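Local coordinates for protein acyl-CoA thioesterase II (PDB 4R9Z) that probably hydrolyses fatty acyl-CoA thioesters to free fatty acids and coenzyme A, as a double hot-dog thioesterase of the C/M/P thioester hydrolase family, at residues S61-F66 and D221-F226. Sequence-based numbering, arbitrary orientation.
Sequences SVHTYF and DHSVWF
Val62 and Val224, and likewise Thr64 and His222, face each other as hydrogen-bonded pairs of two antiparallel strands, 61-66 and 221-226. Val62 N donates to Val224 O at 3.0 Å and Val224 N returns a bond to Val62 O; the Thr64 N to His222 O bond, 2.8 Å, is answered by His222 N to Thr64 O. At the non-hydrogen-bonded positions, Ser61 CA and Ser223 CA come close to the carbonyls Val224 O and Val62 O.

Polar groups and large rings share the face of Ser61, His63, Tyr65, Asp221, Ser223 and Trp225. His63 ND1 meets Ser223 OG at 2.8 Å, the hydroxyl lying near the imidazole plane at the ring edge. This bond helps fix the ring's rotation and leaves CE1 3.5 Å from CZ2 of Trp225, the imidazole inclined 75° to the indole's five-membered ring, an oblique approach and neither a stack nor edge-to-face. Farther along, Asp221 CB packs 3.5 Å from CD1 of Tyr65, the carboxylate turned 54° from the phenol ring. The second subunit covers this face: its His63 and Trp225 both bond to Asp221 OD2, while Ser61 OG and Tyr65 OH pair reciprocally across the interface.

On the other face the contact is largely apolar. Val62 CG1, set between backbone N and carbonyl carbon (chi1 55°), reaches CB of Val224 at 3.9 Å, and Phe66 CE2 lies 3.7 Å from His222 CB. Helices 39-52 and 188-201 cover this side; from the latter, Ser199 binds His222 NE2.

Strand 58-66 belongs to the N-terminal thioesterase region and strand 218-226 to the C-terminal one, making this the central seam where two hot-dog halves join edge to edge in the double hot-dog fold.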
loop_
_atom_site.group_PDB
_atom_site.type_symbol
_atom_site.label_atom_id
_atom_site.label_comp_id
_atom_site.label_asym_id
_atom_site.label_seq_id
_atom_site.Cartn_x
_atom_site.Cartn_y
_atom_site.Cartn_z
ATOM N N SER B 61 5.675 -3.087 7.634
ATOM C CA SER B 61 4.864 -2.934 6.428
ATOM C C SER B 61 5.536 -3.558 5.213
ATOM O O SER B 61 6.748 -3.750 5.187
ATOM C CB SER B 61 4.548 -1.457 6.153
ATOM O OG SER B 61 5.713 -0.701 5.901
ATOM N N VAL B 62 4.734 -3.849 4.194
ATOM C CA VAL B 62 5.231 -4.460 2.970
ATOM C C VAL B 62 4.263 -4.192 1.813
ATOM O O VAL B 62 3.044 -4.280 1.964
ATOM C CB VAL B 62 5.447 -5.997 3.142
ATOM C CG1 VAL B 62 4.179 -6.679 3.629
ATOM C CG2 VAL B 62 5.927 -6.633 1.842
ATOM N N HIS B 63 4.816 -3.849 0.658
ATOM C CA HIS B 63 4.017 -3.567 -0.522
ATOM C C HIS B 63 4.478 -4.459 -1.656
ATOM O O HIS B 63 5.648 -4.444 -2.019
ATOM C CB HIS B 63 4.135 -2.093 -0.900
ATOM C CG HIS B 63 3.741 -1.163 0.204
ATOM N ND1 HIS B 63 2.442 -0.754 0.405
ATOM C CD2 HIS B 63 4.474 -0.581 1.183
ATOM C CE1 HIS B 63 2.391 0.049 1.453
ATOM N NE2 HIS B 63 3.611 0.170 1.942
ATOM N N THR B 64 3.556 -5.239 -2.210
ATOM C CA THR B 64 3.916 -6.229 -3.212
ATOM C C THR B 64 3.116 -6.052 -4.498
ATOM O O THR B 64 1.895 -5.964 -4.457
ATOM C CB THR B 64 3.690 -7.653 -2.676
ATOM O OG1 THR B 64 4.293 -7.789 -1.381
ATOM C CG2 THR B 64 4.276 -8.676 -3.619
ATOM N N TYR B 65 3.806 -6.002 -5.635
ATOM C CA TYR B 65 3.146 -6.013 -6.938
ATOM C C TYR B 65 3.263 -7.384 -7.571
ATOM O O TYR B 65 4.353 -7.919 -7.673
ATOM C CB TYR B 65 3.753 -4.969 -7.888
ATOM C CG TYR B 65 3.040 -3.641 -7.878
ATOM C CD1 TYR B 65 1.734 -3.532 -8.326
ATOM C CD2 TYR B 65 3.668 -2.499 -7.412
ATOM C CE1 TYR B 65 1.076 -2.324 -8.306
ATOM C CE2 TYR B 65 3.017 -1.285 -7.391
ATOM C CZ TYR B 65 1.723 -1.202 -7.840
ATOM O OH TYR B 65 1.075 0.007 -7.819
ATOM N N PHE B 66 2.148 -7.939 -8.024
ATOM C CA PHE B 66 2.199 -9.192 -8.751
ATOM C C PHE B 66 2.125 -8.862 -10.223
ATOM O O PHE B 66 1.118 -8.342 -10.703
ATOM C CB PHE B 66 1.069 -10.120 -8.328
ATOM C CG PHE B 66 0.979 -10.300 -6.853
ATOM C CD1 PHE B 66 1.953 -11.017 -6.174
ATOM C CD2 PHE B 66 -0.066 -9.741 -6.135
ATOM C CE1 PHE B 66 1.887 -11.179 -4.803
ATOM C CE2 PHE B 66 -0.147 -9.900 -4.762
ATOM C CZ PHE B 66 0.832 -10.623 -4.093
ATOM N N ASP B 221 -1.756 -6.095 -6.746
ATOM C CA ASP B 221 -0.880 -5.738 -5.641
ATOM C C ASP B 221 -1.488 -6.037 -4.273
ATOM O O ASP B 221 -2.700 -6.173 -4.127
ATOM C CB ASP B 221 -0.448 -4.262 -5.739
ATOM C CG ASP B 221 -1.614 -3.291 -5.824
ATOM O OD1 ASP B 221 -2.192 -3.143 -6.924
ATOM O OD2 ASP B 221 -1.920 -2.636 -4.805
ATOM N N HIS B 222 -0.610 -6.160 -3.282
ATOM C CA HIS B 222 -0.992 -6.474 -1.913
ATOM C C HIS B 222 -0.182 -5.617 -0.952
ATOM O O HIS B 222 1.033 -5.502 -1.089
ATOM C CB HIS B 222 -0.760 -7.957 -1.620
ATOM C CG HIS B 222 -1.253 -8.397 -0.278
ATOM N ND1 HIS B 222 -2.593 -8.555 0.007
ATOM C CD2 HIS B 222 -0.587 -8.709 0.859
ATOM C CE1 HIS B 222 -2.730 -8.952 1.258
ATOM N NE2 HIS B 222 -1.528 -9.055 1.798
ATOM N N SER B 223 -0.852 -5.049 0.040
ATOM C CA SER B 223 -0.208 -4.161 0.996
ATOM C C SER B 223 -0.610 -4.540 2.410
ATOM O O SER B 223 -1.794 -4.754 2.679
ATOM C CB SER B 223 -0.593 -2.701 0.734
ATOM O OG SER B 223 0.110 -2.145 -0.358
ATOM N N VAL B 224 0.373 -4.657 3.302
ATOM C CA VAL B 224 0.103 -4.991 4.699
ATOM C C VAL B 224 0.830 -4.049 5.649
ATOM O O VAL B 224 2.028 -3.833 5.517
ATOM C CB VAL B 224 0.518 -6.426 5.038
ATOM C CG1 VAL B 224 0.127 -6.758 6.467
ATOM C CG2 VAL B 224 -0.119 -7.401 4.083
ATOM N N TRP B 225 0.109 -3.516 6.628
ATOM C CA TRP B 225 0.730 -2.747 7.695
ATOM C C TRP B 225 0.553 -3.489 9.015
ATOM O O TRP B 225 -0.569 -3.745 9.452
ATOM C CB TRP B 225 0.126 -1.342 7.775
ATOM C CG TRP B 225 0.290 -0.552 6.516
ATOM C CD1 TRP B 225 1.278 0.345 6.234
ATOM C CD2 TRP B 225 -0.551 -0.601 5.357
ATOM N NE1 TRP B 225 1.100 0.865 4.973
ATOM C CE2 TRP B 225 -0.015 0.299 4.416
ATOM C CE3 TRP B 225 -1.707 -1.315 5.026
ATOM C CZ2 TRP B 225 -0.593 0.504 3.171
ATOM C CZ3 TRP B 225 -2.278 -1.107 3.788
ATOM C CH2 TRP B 225 -1.719 -0.205 2.874
ATOM N N PHE B 226 1.647 -3.841 9.654
ATOM C CA PHE B 226 1.607 -4.614 10.862
ATOM C C PHE B 226 1.445 -3.760 12.075
ATOM O O PHE B 226 1.979 -2.701 12.153
ATOM C CB PHE B 226 2.843 -5.461 10.986
ATOM C CG PHE B 226 2.978 -6.483 9.920
ATOM C CD1 PHE B 226 2.331 -7.681 9.996
ATOM C CD2 PHE B 226 3.766 -6.244 8.836
ATOM C CE1 PHE B 226 2.472 -8.605 9.020
ATOM C CE2 PHE B 226 3.905 -7.169 7.850
ATOM C CZ PHE B 226 3.259 -8.356 7.952
#